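Local coordinates for protein 6-phosphogluconolactonase (Trypanosoma cruzi, PDB 6VYE) that probably hydrolyses 6-phosphogluconolactone to 6-phosphogluconate, the second step of the oxidative pentose phosphate pathway, at residues 79-84 with 102-107; 73-78 with 108-113. One frame throughout, in Å; residues are numbered along the deposited sequence.

Contact 1: 79-84 with 102-107; sequences FFFGDE and ALLRDI. Unlike the reference sequence in segment 102-107: Arg105 (reference His).
The ring of Phe79, on strand 77-85, is the knob of this contact. Three side chains from the end of helix 95-104 and the turn after it form the hollow: Leu103, Leu104 and Ile107. Leu104 lays one methyl over a ring face. Its CD2 sits 3.7 Å from the ring centroid of Phe79, 19° off the normal, shifted toward the rim, in a CH-pi contact. Leu103 comes to the far end of the ring, where its CD2 is 3.9 Å from CZ of Phe79. Ile107 closes in near CE2, with its CG2 4.0 Å from that atom of Phe79. The type I turn from Leu104 to Ile107 brings Ile107 back to the same ring as Leu104.

Leu104 is forked between two rings. Its chi2 of -176° sets CD1 anti to CA, and CD1 meets Phe81 tip to tip, 3.9 Å from CZ of that ring. Leu71 of helix 68-73 also touches Phe79, Leu103 and Ile107, so a second helix lines the pocket. All five touching residues are buried. Across these segments it is apolar helix-on-sheet packing of an alpha/beta fold: shape fit and dispersion hold the end of helix 95-104 to the mixed sheet, with no polar bond.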
ATOM      1  N   PHE A  79       8.216  -7.304  -5.745  1.00 12.76           N
ATOM      2  CA  PHE A  79       7.058  -6.412  -5.910  1.00 12.79           C
ATOM      3  C   PHE A  79       5.778  -7.226  -5.711  1.00 12.54           C
ATOM      4  O   PHE A  79       5.484  -8.126  -6.527  1.00 13.62           O
ATOM      5  CB  PHE A  79       7.121  -5.732  -7.282  1.00 12.48           C
ATOM      6  CG  PHE A  79       8.292  -4.792  -7.470  1.00 13.10           C
ATOM      7  CD1 PHE A  79       8.200  -3.479  -7.046  1.00 12.81           C
ATOM      8  CD2 PHE A  79       9.449  -5.213  -8.115  1.00 13.29           C
ATOM      9  CE1 PHE A  79       9.266  -2.607  -7.202  1.00 13.02           C
ATOM     10  CE2 PHE A  79      10.521  -4.342  -8.280  1.00 13.99           C
ATOM     11  CZ  PHE A  79      10.394  -3.025  -7.880  1.00 13.70           C
ATOM     12  N   PHE A  80       5.032  -6.858  -4.685  1.00 12.79           N
ATOM     13  CA  PHE A  80       3.667  -7.345  -4.360  1.00 14.02           C
ATOM     14  C   PHE A  80       2.706  -6.166  -4.491  1.00 13.57           C
ATOM     15  O   PHE A  80       3.156  -5.060  -4.694  1.00 13.53           O
ATOM     16  CB  PHE A  80       3.642  -7.878  -2.932  1.00 13.74           C
ATOM     17  CG  PHE A  80       4.504  -9.091  -2.681  1.00 14.28           C
ATOM     18  CD1 PHE A  80       5.871  -8.970  -2.462  1.00 14.31           C
ATOM     19  CD2 PHE A  80       3.946 -10.359  -2.622  1.00 15.18           C
ATOM     20  CE1 PHE A  80       6.667 -10.084  -2.220  1.00 14.58           C
ATOM     21  CE2 PHE A  80       4.746 -11.477  -2.411  1.00 15.85           C
ATOM     22  CZ  PHE A  80       6.111 -11.338  -2.224  1.00 15.32           C
ATOM     23  N   PHE A  81       1.416  -6.409  -4.356  1.00 15.35           N
ATOM     24  CA  PHE A  81       0.374  -5.360  -4.445  1.00 16.79           C
ATOM     25  C   PHE A  81      -0.361  -5.293  -3.119  1.00 17.73           C
ATOM     26  O   PHE A  81      -0.724  -6.358  -2.595  1.00 19.02           O
ATOM     27  CB  PHE A  81      -0.531  -5.628  -5.642  1.00 17.11           C
ATOM     28  CG  PHE A  81       0.209  -5.447  -6.935  1.00 15.70           C
ATOM     29  CD1 PHE A  81       0.212  -4.218  -7.576  1.00 15.30           C
ATOM     30  CD2 PHE A  81       1.008  -6.469  -7.422  1.00 16.40           C
ATOM     31  CE1 PHE A  81       0.934  -4.046  -8.745  1.00 15.25           C
ATOM     32  CE2 PHE A  81       1.772  -6.274  -8.566  1.00 17.29           C
ATOM     33  CZ  PHE A  81       1.711  -5.066  -9.235  1.00 16.13           C
ATOM     34  N   GLY A  82      -0.488  -4.075  -2.593  1.00 16.44           N
ATOM     35  CA  GLY A  82      -1.269  -3.812  -1.375  1.00 18.00           C
ATOM     36  C   GLY A  82      -2.741  -4.029  -1.651  1.00 17.71           C
ATOM     37  O   GLY A  82      -3.461  -4.339  -0.743  1.00 15.37           O
ATOM     38  N   ASP A  83      -3.158  -3.773  -2.887  1.00 19.38           N
ATOM     39  CA  ASP A  83      -4.511  -4.091  -3.383  1.00 21.52           C
ATOM     40  C   ASP A  83      -4.478  -4.241  -4.905  1.00 20.03           C
ATOM     41  O   ASP A  83      -3.485  -3.821  -5.586  1.00 17.03           O
ATOM     42  CB  ASP A  83      -5.552  -3.055  -2.930  1.00 22.48           C
ATOM     43  CG  ASP A  83      -5.425  -1.697  -3.575  1.00 27.00           C
ATOM     44  OD1 ASP A  83      -4.285  -1.322  -3.955  1.00 32.33           O
ATOM     45  OD2 ASP A  83      -6.477  -1.010  -3.675  1.00 31.10           O
ATOM     46  N   GLU A  84      -5.558  -4.832  -5.397  1.00 19.13           N
ATOM     47  CA  GLU A  84      -5.791  -5.046  -6.836  1.00 19.68           C
ATOM     48  C   GLU A  84      -7.299  -5.062  -7.072  1.00 19.98           C
ATOM     49  O   GLU A  84      -8.004  -5.694  -6.273  1.00 18.25           O
ATOM     50  CB  GLU A  84      -5.173  -6.368  -7.298  1.00 19.23           C
ATOM     51  CG  GLU A  84      -5.260  -6.549  -8.806  1.00 18.81           C
ATOM     52  CD  GLU A  84      -4.646  -5.394  -9.599  1.00 18.55           C
ATOM     53  OE1 GLU A  84      -5.311  -4.302  -9.706  1.00 18.97           O
ATOM     54  OE2 GLU A  84      -3.511  -5.567 -10.084  1.00 14.95           O
ATOM     55  N   ALA A 102       5.006   1.077 -16.262  1.00 20.75           N
ATOM     56  CA  ALA A 102       5.883   2.117 -15.685  1.00 20.62           C
ATOM     57  C   ALA A 102       7.255   1.543 -15.320  1.00 20.19           C
ATOM     58  O   ALA A 102       8.246   2.318 -15.352  1.00 22.17           O
ATOM     59  CB  ALA A 102       5.214   2.720 -14.479  1.00 21.93           C
ATOM     60  N   LEU A 103       7.317   0.275 -14.923  1.00 19.64           N
ATOM     61  CA  LEU A 103       8.509  -0.320 -14.245  1.00 19.70           C
ATOM     62  C   LEU A 103       8.597  -1.844 -14.449  1.00 18.58           C
ATOM     63  O   LEU A 103       9.654  -2.301 -14.827  1.00 17.04           O
ATOM     64  CB  LEU A 103       8.411   0.021 -12.753  1.00 17.91           C
ATOM     65  CG  LEU A 103       9.419  -0.668 -11.842  1.00 18.41           C
ATOM     66  CD1 LEU A 103      10.853  -0.320 -12.219  1.00 17.74           C
ATOM     67  CD2 LEU A 103       9.135  -0.308 -10.392  1.00 18.34           C
ATOM     68  N   LEU A 104       7.542  -2.615 -14.161  1.00 19.02           N
ATOM     69  CA  LEU A 104       7.715  -4.064 -13.878  1.00 17.77           C
ATOM     70  C   LEU A 104       7.993  -4.857 -15.160  1.00 17.46           C
ATOM     71  O   LEU A 104       8.474  -5.986 -15.033  1.00 16.20           O
ATOM     72  CB  LEU A 104       6.505  -4.600 -13.121  1.00 17.64           C
ATOM     73  CG  LEU A 104       6.273  -3.964 -11.757  1.00 18.66           C
ATOM     74  CD1 LEU A 104       5.100  -4.637 -11.048  1.00 19.67           C
ATOM     75  CD2 LEU A 104       7.507  -4.054 -10.881  1.00 18.71           C
ATOM     76  N   ARG A 105       7.727  -4.284 -16.336  1.00 17.40           N
ATOM     77  CA  ARG A 105       8.009  -4.932 -17.644  1.00 18.58           C
ATOM     78  C   ARG A 105       9.512  -5.260 -17.729  1.00 19.05           C
ATOM     79  O   ARG A 105       9.851  -6.222 -18.377  1.00 17.05           O
ATOM     80  CB  ARG A 105       7.543  -4.042 -18.807  1.00 19.63           C
ATOM     81  CG  ARG A 105       8.169  -2.655 -18.877  1.00 19.96           C
ATOM     82  CD  ARG A 105       7.492  -1.773 -19.932  1.00 21.88           C
ATOM     83  NE  ARG A 105       7.785  -0.350 -19.730  1.00 24.56           N
ATOM     84  CZ  ARG A 105       8.880   0.275 -20.166  1.00 25.58           C
ATOM     85  NH1 ARG A 105       9.774  -0.368 -20.895  1.00 29.00           N
ATOM     86  NH2 ARG A 105       9.068   1.551 -19.904  1.00 27.61           N
ATOM     87  N   ASP A 106      10.374  -4.528 -17.022  1.00 19.90           N
ATOM     88  CA  ASP A 106      11.841  -4.743 -17.053  1.00 20.26           C
ATOM     89  C   ASP A 106      12.379  -5.395 -15.763  1.00 20.03           C
ATOM     90  O   ASP A 106      13.605  -5.357 -15.579  1.00 19.53           O
ATOM     91  CB  ASP A 106      12.525  -3.406 -17.285  1.00 21.73           C
ATOM     92  CG  ASP A 106      12.420  -2.970 -18.738  1.00 23.95           C
ATOM     93  OD1 ASP A 106      12.123  -1.788 -18.999  1.00 24.23           O
ATOM     94  OD2 ASP A 106      12.600  -3.826 -19.586  1.00 28.59           O
ATOM     95  N   ILE A 107      11.532  -5.952 -14.891  1.00 18.98           N
ATOM     96  CA  ILE A 107      11.958  -6.619 -13.620  1.00 18.31           C
ATOM     97  C   ILE A 107      11.932  -8.131 -13.821  1.00 18.72           C
ATOM     98  O   ILE A 107      11.009  -8.661 -14.414  1.00 17.23           O
ATOM     99  CB  ILE A 107      11.055  -6.172 -12.447  1.00 17.37           C
ATOM    100  CG1 ILE A 107      11.144  -4.665 -12.260  1.00 17.75           C
ATOM    101  CG2 ILE A 107      11.364  -6.928 -11.150  1.00 16.86           C
ATOM    102  CD1 ILE A 107      12.554  -4.132 -12.062  1.00 17.78           C
TER

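Contact 2: 73-78 with 108-113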
ATOM      1  N   GLU A  73      19.247  -5.738 -12.255  1.00 21.13           N
ATOM      2  CA  GLU A  73      20.545  -6.461 -12.132  1.00 20.46           C
ATOM      3  C   GLU A  73      20.788  -6.886 -10.682  1.00 18.34           C
ATOM      4  O   GLU A  73      21.318  -7.990 -10.500  1.00 16.22           O
ATOM      5  CB  GLU A  73      21.747  -5.615 -12.558  1.00 24.66           C
ATOM      6  CG  GLU A  73      22.047  -5.718 -14.047  1.00 31.39           C
ATOM      7  CD  GLU A  73      20.938  -5.160 -14.915  1.00 34.77           C
ATOM      8  OE1 GLU A  73      20.381  -4.102 -14.552  1.00 39.34           O
ATOM      9  OE2 GLU A  73      20.571  -5.829 -15.897  1.00 40.27           O
ATOM     10  N   GLU A  74      20.501  -6.021  -9.700  1.00 17.07           N
ATOM     11  CA  GLU A  74      20.894  -6.262  -8.287  1.00 18.54           C
ATOM     12  C   GLU A  74      19.714  -6.895  -7.525  1.00 16.38           C
ATOM     13  O   GLU A  74      19.930  -7.290  -6.356  1.00 15.79           O
ATOM     14  CB  GLU A  74      21.440  -5.007  -7.603  1.00 20.52           C
ATOM     15  CG  GLU A  74      22.770  -4.511  -8.144  1.00 24.38           C
ATOM     16  CD  GLU A  74      23.417  -3.472  -7.230  1.00 29.93           C
ATOM     17  OE1 GLU A  74      23.569  -3.754  -6.001  1.00 30.91           O
ATOM     18  OE2 GLU A  74      23.719  -2.347  -7.713  1.00 42.06           O
ATOM     19  N   ARG A  75      18.545  -7.041  -8.167  1.00 15.33           N
ATOM     20  CA  ARG A  75      17.381  -7.777  -7.607  1.00 15.36           C
ATOM     21  C   ARG A  75      17.062  -7.256  -6.194  1.00 15.72           C
ATOM     22  O   ARG A  75      16.931  -8.092  -5.269  1.00 17.51           O
ATOM     23  CB  ARG A  75      17.715  -9.276  -7.598  1.00 15.28           C
ATOM     24  CG  ARG A  75      18.042  -9.840  -8.976  1.00 16.07           C
ATOM     25  CD  ARG A  75      18.548 -11.268  -9.004  1.00 15.81           C
ATOM     26  NE  ARG A  75      17.763 -12.127  -8.122  1.00 17.69           N
ATOM     27  CZ  ARG A  75      16.604 -12.689  -8.427  1.00 18.29           C
ATOM     28  NH1 ARG A  75      16.069 -12.535  -9.618  1.00 19.51           N
ATOM     29  NH2 ARG A  75      15.987 -13.454  -7.548  1.00 20.44           N
ATOM     30  N   ALA A  76      16.981  -5.941  -5.993  1.00 14.55           N
ATOM     31  CA  ALA A  76      16.812  -5.331  -4.658  1.00 15.16           C
ATOM     32  C   ALA A  76      15.393  -5.505  -4.092  1.00 15.25           C
ATOM     33  O   ALA A  76      15.283  -5.531  -2.840  1.00 16.72           O
ATOM     34  CB  ALA A  76      17.194  -3.890  -4.708  1.00 15.41           C
ATOM     35  N   LEU A  77      14.373  -5.702  -4.930  1.00 14.93           N
ATOM     36  CA  LEU A  77      12.945  -5.657  -4.511  1.00 14.22           C
ATOM     37  C   LEU A  77      12.160  -6.814  -5.130  1.00 14.38           C
ATOM     38  O   LEU A  77      12.342  -7.143  -6.328  1.00 13.36           O
ATOM     39  CB  LEU A  77      12.290  -4.317  -4.904  1.00 14.79           C
ATOM     40  CG  LEU A  77      12.675  -3.094  -4.059  1.00 16.15           C
ATOM     41  CD1 LEU A  77      11.979  -1.829  -4.544  1.00 17.02           C
ATOM     42  CD2 LEU A  77      12.410  -3.282  -2.582  1.00 16.27           C
ATOM     43  N   ARG A  78      11.231  -7.330  -4.335  1.00 13.21           N
ATOM     44  CA  ARG A  78      10.180  -8.271  -4.765  1.00 14.02           C
ATOM     45  C   ARG A  78       8.860  -7.517  -4.607  1.00 13.20           C
ATOM     46  O   ARG A  78       8.526  -7.057  -3.495  1.00 11.85           O
ATOM     47  CB  ARG A  78      10.280  -9.571  -3.967  1.00 14.15           C
ATOM     48  CG  ARG A  78       9.520 -10.716  -4.599  1.00 16.26           C
ATOM     49  CD  ARG A  78       9.410 -11.886  -3.611  1.00 17.57           C
ATOM     50  NE  ARG A  78      10.718 -12.505  -3.350  1.00 19.80           N
ATOM     51  CZ  ARG A  78      11.356 -13.335  -4.179  1.00 21.29           C
ATOM     52  NH1 ARG A  78      10.859 -13.662  -5.362  1.00 21.64           N
ATOM     53  NH2 ARG A  78      12.529 -13.816  -3.846  1.00 22.14           N
ATOM     54  N   PRO A 108      12.939  -8.887 -13.338  1.00 21.23           N
ATOM     55  CA  PRO A 108      12.893 -10.352 -13.408  1.00 19.97           C
ATOM     56  C   PRO A 108      11.569 -10.917 -12.867  1.00 20.37           C
ATOM     57  O   PRO A 108      11.001 -10.342 -11.920  1.00 20.14           O
ATOM     58  CB  PRO A 108      14.077 -10.789 -12.549  1.00 20.75           C
ATOM     59  CG  PRO A 108      15.049  -9.619 -12.641  1.00 20.10           C
ATOM     60  CD  PRO A 108      14.185  -8.379 -12.736  1.00 21.18           C
ATOM     61  N   GLU A 109      11.054 -11.952 -13.528  1.00 19.91           N
ATOM     62  CA  GLU A 109       9.651 -12.428 -13.376  1.00 22.95           C
ATOM     63  C   GLU A 109       9.434 -12.949 -11.954  1.00 21.86           C
ATOM     64  O   GLU A 109       8.342 -12.707 -11.386  1.00 24.58           O
ATOM     65  CB  GLU A 109       9.277 -13.481 -14.424  1.00 26.10           C
ATOM     66  CG  GLU A 109      10.019 -14.798 -14.285  1.00 31.10           C
ATOM     67  CD  GLU A 109       9.493 -15.882 -15.213  1.00 33.56           C
ATOM     68  OE1 GLU A 109       9.094 -16.945 -14.713  1.00 37.66           O
ATOM     69  OE2 GLU A 109       9.424 -15.625 -16.433  1.00 40.20           O
ATOM     70  N   ASP A 110      10.435 -13.594 -11.367  1.00 20.39           N
ATOM     71  CA  ASP A 110      10.330 -14.132  -9.989  1.00 20.23           C
ATOM     72  C   ASP A 110      10.160 -12.974  -8.999  1.00 18.72           C
ATOM     73  O   ASP A 110       9.701 -13.246  -7.888  1.00 19.07           O
ATOM     74  CB  ASP A 110      11.503 -15.052  -9.638  1.00 22.47           C
ATOM     75  CG  ASP A 110      12.826 -14.341  -9.381  1.00 24.75           C
ATOM     76  OD1 ASP A 110      13.330 -13.641 -10.288  1.00 26.43           O
ATOM     77  OD2 ASP A 110      13.344 -14.488  -8.266  1.00 27.56           O
ATOM     78  N   LEU A 111      10.479 -11.732  -9.389  1.00 17.62           N
ATOM     79  CA  LEU A 111      10.449 -10.544  -8.488  1.00 16.57           C
ATOM     80  C   LEU A 111       9.143  -9.759  -8.687  1.00 16.12           C
ATOM     81  O   LEU A 111       8.976  -8.703  -8.076  1.00 14.94           O
ATOM     82  CB  LEU A 111      11.683  -9.679  -8.758  1.00 15.04           C
ATOM     83  CG  LEU A 111      13.046 -10.242  -8.348  1.00 15.34           C
ATOM     84  CD1 LEU A 111      14.120  -9.150  -8.438  1.00 14.46           C
ATOM     85  CD2 LEU A 111      13.037 -10.854  -6.964  1.00 16.07           C
ATOM     86  N   VAL A 112       8.204 -10.304  -9.459  1.00 17.04           N
ATOM     87  CA  VAL A 112       6.920  -9.625  -9.756  1.00 16.71           C
ATOM     88  C   VAL A 112       5.817 -10.571  -9.336  1.00 15.22           C
ATOM     89  O   VAL A 112       5.737 -11.638  -9.920  1.00 14.93           O
ATOM     90  CB  VAL A 112       6.832  -9.236 -11.244  1.00 17.01           C
ATOM     91  CG1 VAL A 112       5.503  -8.572 -11.556  1.00 18.31           C
ATOM     92  CG2 VAL A 112       7.992  -8.356 -11.630  1.00 18.05           C
ATOM     93  N   VAL A 113       5.004 -10.178  -8.368  1.00 15.50           N
ATOM     94  CA  VAL A 113       4.019 -11.100  -7.746  1.00 16.39           C
ATOM     95  C   VAL A 113       2.641 -10.458  -7.802  1.00 15.83           C
ATOM     96  O   VAL A 113       2.185  -9.892  -6.821  1.00 17.23           O
ATOM     97  CB  VAL A 113       4.480 -11.462  -6.317  1.00 16.36           C
ATOM     98  CG1 VAL A 113       3.740 -12.668  -5.783  1.00 15.97           C
ATOM     99  CG2 VAL A 113       5.994 -11.691  -6.280  1.00 16.18           C
TER
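A salt-bridge network of Arg75, Arg78 and Asp110 ties the entry to strand 77-85 to the short 3-10 segment 109-111. Arg75 grips the Asp110 carboxylate end-on with two nitrogens. Its NH1 donates to OD1 of Asp110 at 3.0 Å, and its NH2 donates to OD2 of Asp110 at 2.9 Å. Both bonds are nearly straight, at 174° and 173°. Each oxygen offers its syn lone pair, and the guanidinium and carboxylate planes are coplanar. This bidentate pair of hydrogen bonds should hold both groups flat against rotation. The Arg75 chain bends at chi3, which turns NE out of an extended course.

Arg78 also reaches Asp110, its chain bent at chi3 (-68°). Its NH1 is 3.9 Å from OD2 of Asp110, a long salt bridge, and 2.8 Å from the backbone O of Asp110. This second positive charge may add a little to the stability of the anion.

The Leu111 side chain packs between Arg75 and Arg78. Its CD1 packs 3.7 Å from CB of Arg75 and 3.4 Å from the backbone O of Leu77. Its CD2 lies over one face of the Arg78 guanidinium, shifted toward the rim. Farther along, CG2 of Val113 meets CG of Arg78 at 4.0 Å.

Arg75 has positive phi just after helix 68-73, where the chain turns toward the strand. Pro45, before strand 46-50, touches both Arg78 and Leu111. Leu77 instead packs on helices 24-38 and 68-73, while Val113 leans on helix 128-146.

In the fold
The two contacts share strand 77-85, and their centres are 10 Å apart. Segment 73-78 leads into 79-84, and 102-107 runs straight on into 108-113. Contact 1 is therefore nested inside the loop closed by contact 2. The two meet directly through probable backbone hydrogen bonds, Phe79 N to Leu111 O and Val113 N to Phe79 O. Ile107 also packs on Val112. Strand 77-85 runs parallel to 46-50 and antiparallel to 206-209 in the mixed sheet. Contact 1 is buried, and contact 2 is partly exposed, farther from the chain centre. Together they hold helix 95-104 and the loop after it against this strand.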